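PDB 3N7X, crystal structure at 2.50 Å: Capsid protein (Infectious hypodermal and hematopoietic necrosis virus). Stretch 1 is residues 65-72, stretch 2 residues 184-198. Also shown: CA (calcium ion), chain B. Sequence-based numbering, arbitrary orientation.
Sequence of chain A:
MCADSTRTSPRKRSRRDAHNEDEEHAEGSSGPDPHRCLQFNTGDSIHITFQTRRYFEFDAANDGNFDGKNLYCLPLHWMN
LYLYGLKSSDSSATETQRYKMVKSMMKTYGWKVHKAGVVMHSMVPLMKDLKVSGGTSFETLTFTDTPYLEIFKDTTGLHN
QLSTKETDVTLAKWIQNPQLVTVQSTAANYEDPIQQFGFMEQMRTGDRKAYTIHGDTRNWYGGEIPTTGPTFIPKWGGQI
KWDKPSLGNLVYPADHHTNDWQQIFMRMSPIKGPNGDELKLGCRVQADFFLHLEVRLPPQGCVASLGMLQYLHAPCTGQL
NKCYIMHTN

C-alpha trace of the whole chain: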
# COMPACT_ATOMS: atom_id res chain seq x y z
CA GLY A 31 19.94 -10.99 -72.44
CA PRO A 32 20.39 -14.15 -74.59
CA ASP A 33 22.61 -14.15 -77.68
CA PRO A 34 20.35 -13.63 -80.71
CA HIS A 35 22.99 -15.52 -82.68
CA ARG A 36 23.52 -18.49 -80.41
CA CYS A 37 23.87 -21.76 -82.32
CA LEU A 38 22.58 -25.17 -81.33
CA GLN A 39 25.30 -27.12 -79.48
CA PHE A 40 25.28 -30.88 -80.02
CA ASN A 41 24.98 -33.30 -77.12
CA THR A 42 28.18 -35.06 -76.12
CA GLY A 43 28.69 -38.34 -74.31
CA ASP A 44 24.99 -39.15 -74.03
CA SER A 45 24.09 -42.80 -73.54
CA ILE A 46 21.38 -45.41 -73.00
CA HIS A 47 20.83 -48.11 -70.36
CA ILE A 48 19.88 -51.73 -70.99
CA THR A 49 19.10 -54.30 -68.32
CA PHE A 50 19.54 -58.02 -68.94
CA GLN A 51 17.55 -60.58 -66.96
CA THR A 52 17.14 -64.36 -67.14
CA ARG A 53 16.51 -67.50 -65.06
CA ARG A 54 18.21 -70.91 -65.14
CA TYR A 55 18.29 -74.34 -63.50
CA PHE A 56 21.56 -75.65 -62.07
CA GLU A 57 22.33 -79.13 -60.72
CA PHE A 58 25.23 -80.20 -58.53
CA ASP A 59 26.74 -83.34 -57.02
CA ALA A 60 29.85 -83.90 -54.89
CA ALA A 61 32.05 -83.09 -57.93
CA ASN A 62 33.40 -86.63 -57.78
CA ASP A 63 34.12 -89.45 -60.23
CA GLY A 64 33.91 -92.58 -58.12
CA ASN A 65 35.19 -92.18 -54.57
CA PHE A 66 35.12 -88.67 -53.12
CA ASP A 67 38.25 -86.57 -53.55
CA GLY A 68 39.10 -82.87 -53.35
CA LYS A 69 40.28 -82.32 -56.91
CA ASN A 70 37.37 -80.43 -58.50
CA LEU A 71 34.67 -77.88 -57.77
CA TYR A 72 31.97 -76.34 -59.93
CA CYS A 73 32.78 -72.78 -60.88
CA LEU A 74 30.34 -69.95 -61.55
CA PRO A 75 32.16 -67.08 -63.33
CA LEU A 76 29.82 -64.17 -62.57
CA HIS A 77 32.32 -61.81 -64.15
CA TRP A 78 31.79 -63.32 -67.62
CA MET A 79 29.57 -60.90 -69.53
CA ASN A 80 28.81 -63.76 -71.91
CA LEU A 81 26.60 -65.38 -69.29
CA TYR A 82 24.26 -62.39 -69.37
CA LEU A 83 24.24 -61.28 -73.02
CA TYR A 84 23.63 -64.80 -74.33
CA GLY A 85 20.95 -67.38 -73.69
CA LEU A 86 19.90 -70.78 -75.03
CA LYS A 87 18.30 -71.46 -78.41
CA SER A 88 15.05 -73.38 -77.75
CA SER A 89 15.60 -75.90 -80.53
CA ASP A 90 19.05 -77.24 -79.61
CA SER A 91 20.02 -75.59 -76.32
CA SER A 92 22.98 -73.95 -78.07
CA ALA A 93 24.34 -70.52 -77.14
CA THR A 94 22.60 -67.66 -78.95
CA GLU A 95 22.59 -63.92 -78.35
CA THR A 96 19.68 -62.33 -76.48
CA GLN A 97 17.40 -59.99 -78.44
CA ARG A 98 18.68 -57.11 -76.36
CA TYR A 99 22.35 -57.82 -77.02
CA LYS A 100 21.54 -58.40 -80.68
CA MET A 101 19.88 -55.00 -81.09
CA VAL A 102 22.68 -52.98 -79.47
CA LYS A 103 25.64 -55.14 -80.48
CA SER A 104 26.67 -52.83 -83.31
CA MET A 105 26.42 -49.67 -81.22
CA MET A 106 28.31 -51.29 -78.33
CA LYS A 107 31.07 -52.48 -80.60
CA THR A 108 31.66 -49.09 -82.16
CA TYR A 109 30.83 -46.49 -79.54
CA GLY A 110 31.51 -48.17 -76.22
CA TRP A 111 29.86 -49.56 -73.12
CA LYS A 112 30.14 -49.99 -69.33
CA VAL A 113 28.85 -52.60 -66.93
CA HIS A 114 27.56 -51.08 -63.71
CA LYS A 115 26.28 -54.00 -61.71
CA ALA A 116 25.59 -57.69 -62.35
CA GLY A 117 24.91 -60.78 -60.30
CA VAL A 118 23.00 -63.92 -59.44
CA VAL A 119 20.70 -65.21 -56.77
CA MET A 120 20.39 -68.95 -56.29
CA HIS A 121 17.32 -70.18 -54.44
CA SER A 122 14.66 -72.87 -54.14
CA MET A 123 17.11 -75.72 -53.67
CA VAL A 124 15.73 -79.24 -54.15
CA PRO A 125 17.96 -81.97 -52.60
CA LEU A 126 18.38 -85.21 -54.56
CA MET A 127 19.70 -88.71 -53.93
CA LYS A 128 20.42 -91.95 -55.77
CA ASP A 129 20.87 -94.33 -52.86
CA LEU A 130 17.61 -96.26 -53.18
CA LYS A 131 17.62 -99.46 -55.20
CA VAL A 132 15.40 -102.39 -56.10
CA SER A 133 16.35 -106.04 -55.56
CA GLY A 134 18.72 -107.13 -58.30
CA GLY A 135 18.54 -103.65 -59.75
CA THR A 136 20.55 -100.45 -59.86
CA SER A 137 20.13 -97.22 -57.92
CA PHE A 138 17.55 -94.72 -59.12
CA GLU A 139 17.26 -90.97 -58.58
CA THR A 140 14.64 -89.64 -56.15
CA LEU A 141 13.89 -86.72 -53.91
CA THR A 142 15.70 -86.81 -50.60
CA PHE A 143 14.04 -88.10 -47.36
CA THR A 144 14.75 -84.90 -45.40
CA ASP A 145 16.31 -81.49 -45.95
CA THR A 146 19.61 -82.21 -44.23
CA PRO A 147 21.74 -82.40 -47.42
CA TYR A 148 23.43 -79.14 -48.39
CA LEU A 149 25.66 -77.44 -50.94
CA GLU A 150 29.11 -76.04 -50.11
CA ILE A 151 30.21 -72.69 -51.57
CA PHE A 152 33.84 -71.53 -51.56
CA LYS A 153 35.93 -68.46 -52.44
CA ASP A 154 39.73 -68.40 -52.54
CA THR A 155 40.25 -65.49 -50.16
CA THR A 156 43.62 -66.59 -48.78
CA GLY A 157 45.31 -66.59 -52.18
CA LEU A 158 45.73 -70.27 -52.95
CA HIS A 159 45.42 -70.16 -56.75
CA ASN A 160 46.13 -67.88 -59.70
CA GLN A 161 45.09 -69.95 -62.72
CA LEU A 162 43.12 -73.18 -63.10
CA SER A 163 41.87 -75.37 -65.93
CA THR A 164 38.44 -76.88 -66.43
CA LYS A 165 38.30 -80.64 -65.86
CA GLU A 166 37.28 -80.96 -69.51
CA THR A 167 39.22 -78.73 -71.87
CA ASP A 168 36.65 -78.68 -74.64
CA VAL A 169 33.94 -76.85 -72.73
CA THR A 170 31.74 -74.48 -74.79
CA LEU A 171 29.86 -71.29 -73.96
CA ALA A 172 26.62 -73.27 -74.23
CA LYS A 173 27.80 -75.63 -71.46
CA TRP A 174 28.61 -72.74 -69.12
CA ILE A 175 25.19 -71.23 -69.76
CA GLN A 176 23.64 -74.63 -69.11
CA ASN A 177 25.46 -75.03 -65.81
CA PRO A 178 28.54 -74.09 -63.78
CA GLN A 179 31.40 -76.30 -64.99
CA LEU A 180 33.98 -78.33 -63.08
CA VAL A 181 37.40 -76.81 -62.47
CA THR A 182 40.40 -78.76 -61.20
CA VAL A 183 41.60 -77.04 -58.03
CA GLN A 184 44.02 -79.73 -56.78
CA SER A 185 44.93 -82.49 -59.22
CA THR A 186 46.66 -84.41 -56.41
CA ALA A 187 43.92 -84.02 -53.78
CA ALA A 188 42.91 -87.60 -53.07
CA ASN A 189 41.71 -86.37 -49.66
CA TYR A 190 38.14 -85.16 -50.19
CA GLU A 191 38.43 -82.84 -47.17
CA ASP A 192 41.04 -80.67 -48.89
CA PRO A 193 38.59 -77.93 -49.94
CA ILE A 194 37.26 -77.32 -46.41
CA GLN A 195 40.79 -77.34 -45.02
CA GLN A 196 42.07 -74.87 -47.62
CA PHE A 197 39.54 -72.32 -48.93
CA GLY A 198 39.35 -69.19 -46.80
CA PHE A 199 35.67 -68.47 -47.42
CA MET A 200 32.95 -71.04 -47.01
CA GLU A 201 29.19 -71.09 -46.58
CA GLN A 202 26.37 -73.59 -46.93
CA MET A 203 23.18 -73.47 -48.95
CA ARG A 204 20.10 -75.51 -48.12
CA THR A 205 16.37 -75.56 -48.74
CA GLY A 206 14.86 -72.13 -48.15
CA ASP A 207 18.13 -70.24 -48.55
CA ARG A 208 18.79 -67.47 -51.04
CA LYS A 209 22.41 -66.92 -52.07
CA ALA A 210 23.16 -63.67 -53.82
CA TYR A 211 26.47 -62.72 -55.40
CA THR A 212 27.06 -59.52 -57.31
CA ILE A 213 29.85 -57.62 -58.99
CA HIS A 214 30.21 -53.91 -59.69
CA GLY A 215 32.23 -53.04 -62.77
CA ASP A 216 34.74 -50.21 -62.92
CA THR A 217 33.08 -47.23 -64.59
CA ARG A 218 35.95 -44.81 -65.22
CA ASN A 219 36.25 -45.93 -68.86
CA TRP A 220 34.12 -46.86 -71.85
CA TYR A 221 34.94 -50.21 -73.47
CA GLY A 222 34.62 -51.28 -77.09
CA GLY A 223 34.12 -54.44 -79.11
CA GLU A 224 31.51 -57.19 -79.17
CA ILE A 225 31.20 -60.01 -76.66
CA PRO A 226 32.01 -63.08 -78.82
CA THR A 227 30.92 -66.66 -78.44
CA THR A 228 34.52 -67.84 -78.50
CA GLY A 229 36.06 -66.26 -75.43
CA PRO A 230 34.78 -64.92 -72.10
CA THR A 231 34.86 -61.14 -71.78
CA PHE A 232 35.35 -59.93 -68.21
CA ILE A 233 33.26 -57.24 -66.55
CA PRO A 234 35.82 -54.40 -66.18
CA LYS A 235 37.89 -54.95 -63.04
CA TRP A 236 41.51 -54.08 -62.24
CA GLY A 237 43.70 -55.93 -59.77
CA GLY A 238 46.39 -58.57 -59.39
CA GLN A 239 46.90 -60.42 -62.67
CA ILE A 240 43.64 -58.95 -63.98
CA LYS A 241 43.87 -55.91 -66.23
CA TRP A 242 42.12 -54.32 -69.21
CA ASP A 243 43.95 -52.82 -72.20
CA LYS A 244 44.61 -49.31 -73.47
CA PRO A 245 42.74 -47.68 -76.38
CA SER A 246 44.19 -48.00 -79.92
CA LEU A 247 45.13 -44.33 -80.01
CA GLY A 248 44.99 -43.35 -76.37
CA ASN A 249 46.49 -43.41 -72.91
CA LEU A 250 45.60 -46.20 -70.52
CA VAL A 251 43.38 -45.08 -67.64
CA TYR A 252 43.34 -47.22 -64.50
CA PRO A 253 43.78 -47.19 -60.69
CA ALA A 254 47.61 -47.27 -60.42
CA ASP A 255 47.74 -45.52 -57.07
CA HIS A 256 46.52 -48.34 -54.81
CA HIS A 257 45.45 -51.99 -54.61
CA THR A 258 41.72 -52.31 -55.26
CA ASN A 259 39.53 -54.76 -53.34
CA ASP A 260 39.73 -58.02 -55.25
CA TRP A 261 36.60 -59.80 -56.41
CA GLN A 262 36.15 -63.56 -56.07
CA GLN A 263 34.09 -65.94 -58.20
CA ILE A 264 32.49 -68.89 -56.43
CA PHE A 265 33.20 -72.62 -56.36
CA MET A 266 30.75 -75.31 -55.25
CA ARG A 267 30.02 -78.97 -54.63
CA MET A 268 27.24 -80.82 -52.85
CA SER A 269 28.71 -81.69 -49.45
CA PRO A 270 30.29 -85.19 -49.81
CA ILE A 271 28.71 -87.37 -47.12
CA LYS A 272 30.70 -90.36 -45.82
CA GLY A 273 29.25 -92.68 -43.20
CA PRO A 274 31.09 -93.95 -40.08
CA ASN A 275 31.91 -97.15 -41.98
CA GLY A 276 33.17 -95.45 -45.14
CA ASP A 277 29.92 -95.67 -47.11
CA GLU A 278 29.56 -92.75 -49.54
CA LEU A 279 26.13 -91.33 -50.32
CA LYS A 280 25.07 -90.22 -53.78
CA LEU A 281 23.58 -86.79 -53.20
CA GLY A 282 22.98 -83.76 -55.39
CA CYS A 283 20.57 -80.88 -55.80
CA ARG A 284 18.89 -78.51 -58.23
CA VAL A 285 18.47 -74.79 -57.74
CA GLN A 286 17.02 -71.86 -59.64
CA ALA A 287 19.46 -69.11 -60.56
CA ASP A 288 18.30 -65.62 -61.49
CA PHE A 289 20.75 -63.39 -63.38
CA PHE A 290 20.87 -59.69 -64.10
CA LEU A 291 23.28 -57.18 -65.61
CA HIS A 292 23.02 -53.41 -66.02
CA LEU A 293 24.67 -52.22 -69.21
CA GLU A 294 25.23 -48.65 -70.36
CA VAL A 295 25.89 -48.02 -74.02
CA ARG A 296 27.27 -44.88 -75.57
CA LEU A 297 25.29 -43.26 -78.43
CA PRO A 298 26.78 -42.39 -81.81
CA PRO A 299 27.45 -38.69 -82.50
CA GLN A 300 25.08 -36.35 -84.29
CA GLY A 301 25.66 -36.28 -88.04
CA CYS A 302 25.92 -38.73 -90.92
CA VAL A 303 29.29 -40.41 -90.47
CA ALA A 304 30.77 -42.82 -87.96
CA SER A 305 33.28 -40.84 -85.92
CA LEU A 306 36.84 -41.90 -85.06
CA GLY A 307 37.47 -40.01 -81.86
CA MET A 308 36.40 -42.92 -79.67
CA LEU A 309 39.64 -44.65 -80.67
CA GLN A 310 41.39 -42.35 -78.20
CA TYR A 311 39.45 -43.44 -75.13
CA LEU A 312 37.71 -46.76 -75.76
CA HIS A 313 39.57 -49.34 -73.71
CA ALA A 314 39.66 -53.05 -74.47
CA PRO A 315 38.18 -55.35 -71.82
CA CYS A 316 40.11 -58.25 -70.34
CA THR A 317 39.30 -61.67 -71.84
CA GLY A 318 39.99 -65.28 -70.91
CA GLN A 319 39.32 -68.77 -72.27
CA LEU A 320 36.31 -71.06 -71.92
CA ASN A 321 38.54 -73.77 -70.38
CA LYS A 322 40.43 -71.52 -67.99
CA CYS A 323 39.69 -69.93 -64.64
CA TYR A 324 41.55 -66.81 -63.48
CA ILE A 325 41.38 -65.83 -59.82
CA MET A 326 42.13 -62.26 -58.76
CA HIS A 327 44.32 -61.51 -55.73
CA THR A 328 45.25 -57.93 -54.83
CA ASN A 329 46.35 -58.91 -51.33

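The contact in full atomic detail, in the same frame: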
# COMPACT_ATOMS: atom_id res chain seq x y z
N ASN A 65 35.04 -92.57 -55.96
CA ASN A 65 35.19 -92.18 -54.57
C ASN A 65 35.45 -90.69 -54.43
O ASN A 65 36.12 -90.09 -55.28
CB ASN A 65 36.32 -92.97 -53.91
CG ASN A 65 35.97 -94.43 -53.74
OD1 ASN A 65 34.85 -94.85 -54.03
ND2 ASN A 65 36.93 -95.22 -53.26
N PHE A 66 34.93 -90.10 -53.36
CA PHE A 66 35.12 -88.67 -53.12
C PHE A 66 36.59 -88.29 -53.08
O PHE A 66 37.42 -89.05 -52.60
CB PHE A 66 34.51 -88.25 -51.78
CG PHE A 66 33.03 -88.46 -51.67
CD1 PHE A 66 32.18 -88.16 -52.73
CD2 PHE A 66 32.48 -88.91 -50.47
CE1 PHE A 66 30.79 -88.30 -52.59
CE2 PHE A 66 31.09 -89.04 -50.32
CZ PHE A 66 30.25 -88.73 -51.38
N ASP A 67 36.89 -87.11 -53.60
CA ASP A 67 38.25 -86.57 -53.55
C ASP A 67 38.09 -85.05 -53.48
O ASP A 67 36.96 -84.55 -53.46
CB ASP A 67 39.08 -86.97 -54.78
CG ASP A 67 38.55 -86.39 -56.08
OD1 ASP A 67 38.27 -85.16 -56.14
OD2 ASP A 67 38.43 -87.16 -57.05
N GLY A 68 39.19 -84.32 -53.42
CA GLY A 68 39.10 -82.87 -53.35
C GLY A 68 39.78 -82.22 -54.54
O GLY A 68 40.41 -81.18 -54.40
N LYS A 69 39.64 -82.83 -55.71
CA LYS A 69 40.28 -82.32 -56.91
C LYS A 69 39.50 -81.27 -57.71
O LYS A 69 40.11 -80.37 -58.29
CB LYS A 69 40.62 -83.49 -57.84
CG LYS A 69 41.50 -84.54 -57.20
CD LYS A 69 41.72 -85.72 -58.14
CE LYS A 69 42.66 -86.75 -57.53
NZ LYS A 69 42.79 -87.95 -58.39
N ASN A 70 38.17 -81.38 -57.74
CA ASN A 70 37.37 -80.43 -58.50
C ASN A 70 36.23 -79.77 -57.76
O ASN A 70 35.76 -80.26 -56.73
CB ASN A 70 36.79 -81.11 -59.75
CG ASN A 70 37.84 -81.77 -60.61
OD1 ASN A 70 38.18 -82.93 -60.40
ND2 ASN A 70 38.38 -81.02 -61.57
N LEU A 71 35.78 -78.65 -58.31
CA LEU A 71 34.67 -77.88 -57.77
C LEU A 71 33.98 -77.23 -58.96
O LEU A 71 34.62 -76.95 -59.97
CB LEU A 71 35.16 -76.80 -56.80
CG LEU A 71 35.75 -77.24 -55.46
CD1 LEU A 71 36.32 -76.03 -54.72
CD2 LEU A 71 34.68 -77.92 -54.63
N TYR A 72 32.68 -77.00 -58.85
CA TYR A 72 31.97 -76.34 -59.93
C TYR A 72 32.30 -74.87 -59.79
O TYR A 72 32.41 -74.36 -58.68
CB TYR A 72 30.46 -76.52 -59.81
CG TYR A 72 29.98 -77.93 -60.02
CD1 TYR A 72 29.92 -78.83 -58.95
CD2 TYR A 72 29.57 -78.37 -61.28
CE1 TYR A 72 29.46 -80.13 -59.14
CE2 TYR A 72 29.11 -79.66 -61.47
CZ TYR A 72 29.05 -80.54 -60.40
OH TYR A 72 28.59 -81.82 -60.60
N GLN A 184 42.88 -79.00 -57.34
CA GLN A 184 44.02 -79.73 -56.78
C GLN A 184 44.08 -81.11 -57.41
O GLN A 184 43.48 -82.05 -56.90
CB GLN A 184 43.88 -79.91 -55.27
CG GLN A 184 44.52 -78.82 -54.44
CD GLN A 184 45.96 -78.56 -54.84
OE1 GLN A 184 46.70 -79.49 -55.19
NE2 GLN A 184 46.36 -77.30 -54.79
N SER A 185 44.82 -81.22 -58.51
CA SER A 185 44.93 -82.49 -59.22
C SER A 185 45.41 -83.65 -58.35
O SER A 185 45.10 -84.81 -58.64
CB SER A 185 45.87 -82.33 -60.42
OG SER A 185 47.16 -81.92 -60.00
N THR A 186 46.15 -83.36 -57.28
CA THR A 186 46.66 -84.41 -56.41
C THR A 186 45.87 -84.60 -55.11
O THR A 186 46.29 -85.37 -54.24
CB THR A 186 48.13 -84.13 -56.01
OG1 THR A 186 48.20 -82.94 -55.20
CG2 THR A 186 48.99 -83.95 -57.25
N ALA A 187 44.74 -83.92 -54.99
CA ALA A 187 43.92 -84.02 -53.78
C ALA A 187 43.05 -85.27 -53.66
O ALA A 187 41.85 -85.23 -53.94
CB ALA A 187 43.05 -82.78 -53.65
N ALA A 188 43.66 -86.37 -53.25
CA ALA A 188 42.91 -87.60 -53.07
C ALA A 188 41.98 -87.40 -51.87
O ALA A 188 40.86 -87.91 -51.85
CB ALA A 188 43.86 -88.76 -52.83
N ASN A 189 42.47 -86.66 -50.87
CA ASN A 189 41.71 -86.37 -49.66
C ASN A 189 40.54 -85.43 -49.97
O ASN A 189 40.75 -84.25 -50.28
CB ASN A 189 42.63 -85.73 -48.61
CG ASN A 189 41.87 -85.13 -47.46
OD1 ASN A 189 40.80 -85.61 -47.07
ND2 ASN A 189 42.41 -84.06 -46.88
N TYR A 190 39.32 -85.95 -49.87
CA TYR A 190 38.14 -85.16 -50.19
C TYR A 190 37.89 -83.98 -49.25
O TYR A 190 37.07 -83.11 -49.56
CB TYR A 190 36.90 -86.05 -50.25
CG TYR A 190 36.28 -86.39 -48.92
CD1 TYR A 190 37.04 -86.92 -47.88
CD2 TYR A 190 34.91 -86.17 -48.69
CE1 TYR A 190 36.46 -87.24 -46.65
CE2 TYR A 190 34.32 -86.49 -47.47
CZ TYR A 190 35.10 -87.02 -46.45
OH TYR A 190 34.52 -87.33 -45.24
N GLU A 191 38.59 -83.94 -48.12
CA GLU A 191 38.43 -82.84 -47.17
C GLU A 191 39.31 -81.63 -47.51
O GLU A 191 39.23 -80.60 -46.85
CB GLU A 191 38.74 -83.29 -45.74
CG GLU A 191 37.56 -83.92 -45.01
CD GLU A 191 37.84 -84.25 -43.54
OE1 GLU A 191 38.54 -83.47 -42.87
OE2 GLU A 191 37.34 -85.29 -43.06
N ASP A 192 40.14 -81.76 -48.54
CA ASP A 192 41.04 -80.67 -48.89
C ASP A 192 40.38 -79.30 -49.03
O ASP A 192 40.86 -78.31 -48.48
CB ASP A 192 41.81 -81.01 -50.16
CG ASP A 192 43.12 -80.23 -50.27
OD1 ASP A 192 43.96 -80.36 -49.35
OD2 ASP A 192 43.30 -79.49 -51.26
N PRO A 193 39.26 -79.22 -49.76
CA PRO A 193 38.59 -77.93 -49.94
C PRO A 193 38.22 -77.22 -48.63
O PRO A 193 38.45 -76.02 -48.50
CB PRO A 193 37.37 -78.30 -50.78
CG PRO A 193 37.87 -79.44 -51.60
CD PRO A 193 38.61 -80.27 -50.57
N ILE A 194 37.65 -77.95 -47.67
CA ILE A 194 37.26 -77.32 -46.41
C ILE A 194 38.46 -77.00 -45.52
O ILE A 194 38.35 -76.21 -44.59
CB ILE A 194 36.25 -78.18 -45.60
CG1 ILE A 194 36.93 -79.45 -45.09
CG2 ILE A 194 35.04 -78.49 -46.47
CD1 ILE A 194 36.01 -80.33 -44.26
N GLN A 195 39.60 -77.62 -45.80
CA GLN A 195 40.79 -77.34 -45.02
C GLN A 195 41.53 -76.15 -45.62
O GLN A 195 42.23 -75.43 -44.91
CB GLN A 195 41.74 -78.55 -45.02
CG GLN A 195 43.16 -78.22 -44.55
CD GLN A 195 44.11 -79.42 -44.52
OE1 GLN A 195 43.98 -80.32 -43.68
NE2 GLN A 195 45.08 -79.43 -45.43
N GLN A 196 41.34 -75.92 -46.92
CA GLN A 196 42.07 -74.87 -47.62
C GLN A 196 41.40 -73.53 -47.97
O GLN A 196 41.99 -72.48 -47.74
CB GLN A 196 42.66 -75.47 -48.90
CG GLN A 196 43.59 -76.64 -48.64
CD GLN A 196 44.87 -76.22 -47.94
OE1 GLN A 196 45.27 -76.81 -46.93
NE2 GLN A 196 45.53 -75.20 -48.48
N PHE A 197 40.21 -73.57 -48.54
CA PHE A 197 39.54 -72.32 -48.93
C PHE A 197 39.18 -71.41 -47.75
O PHE A 197 38.54 -71.84 -46.79
CB PHE A 197 38.31 -72.66 -49.77
CG PHE A 197 38.66 -73.09 -51.17
CD1 PHE A 197 38.65 -72.18 -52.22
CD2 PHE A 197 39.06 -74.40 -51.42
CE1 PHE A 197 39.04 -72.56 -53.51
CE2 PHE A 197 39.45 -74.79 -52.70
CZ PHE A 197 39.45 -73.87 -53.75
N GLY A 198 39.60 -70.15 -47.85
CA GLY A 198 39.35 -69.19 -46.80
C GLY A 198 37.90 -68.86 -46.51
O GLY A 198 37.52 -68.66 -45.36
CA CA B . 37.40 -86.75 -41.32
O HOH W 1 41.40 -78.59 -52.76
O HOH W 2 35.70 -87.61 -42.80
O HOH W 3 38.89 -84.95 -40.72
O HOH W 4 36.28 -88.60 -40.32

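How does the contact begin at the start of stretch 1? N65 is out of reach of stretch 2, so F66 makes the first approach. Its CA-to-CB bond points toward stretch 2, and F66 CB lies 3.6 Å from Y190 CB, an apolar contact close to the backbone. From there the end of the F66 side chain leads away. The two aromatic rings lie nearly parallel, with planes at 15°, but their centroids are 5.9 Å apart: they are slid past each other and barely overlap. The closest approach of the pair is therefore at the CB atoms, and the rings add only a slight overlap.

How do the backbones meet at D67? Here the CA atoms of D67 and Y190 come within 3.6 Å, a spacing that leaves no room for side chains between the two stretches. D67 points its CB sideways, and main-chain atoms meet directly. D67 CA approaches A188 O at 3.4 Å and Y190 CA approaches D67 O at 3.5 Å, both as CA-H...O contacts, in which each stretch supplies one donor carbon and one acceptor oxygen. The carboxylate of D67 serves its own stretch: K69 N donates to D67 OD1 at 2.7 Å, a nearly straight hydrogen bond that ties together the backbone around G68.

Why does G68 fit so closely against stretch 2? G68 N donates a hydrogen bond to A187 O at 2.9 Å, and the residue is buried against the turn leading into the helix. An ideal CB on G68 would point toward stretch 2 and lie only 2.8 Å from N189 O and 2.8 Å from P193 CD, clashing with both. With no side chain, G68 CA can sit 3.8 Å from P193 CD. On the carbonyl side, water 1 bridges the stretches, donating to G68 O at 3.2 Å and to D192 OD2 at 2.6 Å. The facing turn has support of its own, since E191 N donates to N189 OD1 at 3.0 Å in a capping bond.

How does K69 engage the other turn of stretch 2? Q184 N donates to K69 O at 3.2 Å with an angle of 169°, the second backbone hydrogen bond of the contact, and K69 CA makes a CA-H...O contact with Q184 O at 3.2 Å. The extended lysine side chain runs along the type I turn from Q184 to A187: K69 CG is 3.2 Å from Q184 O, and K69 CE is 3.3 Å from S185 O. These approaches are made by the aliphatic part of the chain.

Where does the contact end? N70 turns its CB away, while L71, in the strand, points toward stretch 2. L71 CD1 rests 3.9 Å from F197 CZ, an apolar contact with the first residue to leave helical geometry after the helix. Y72 is again out of reach.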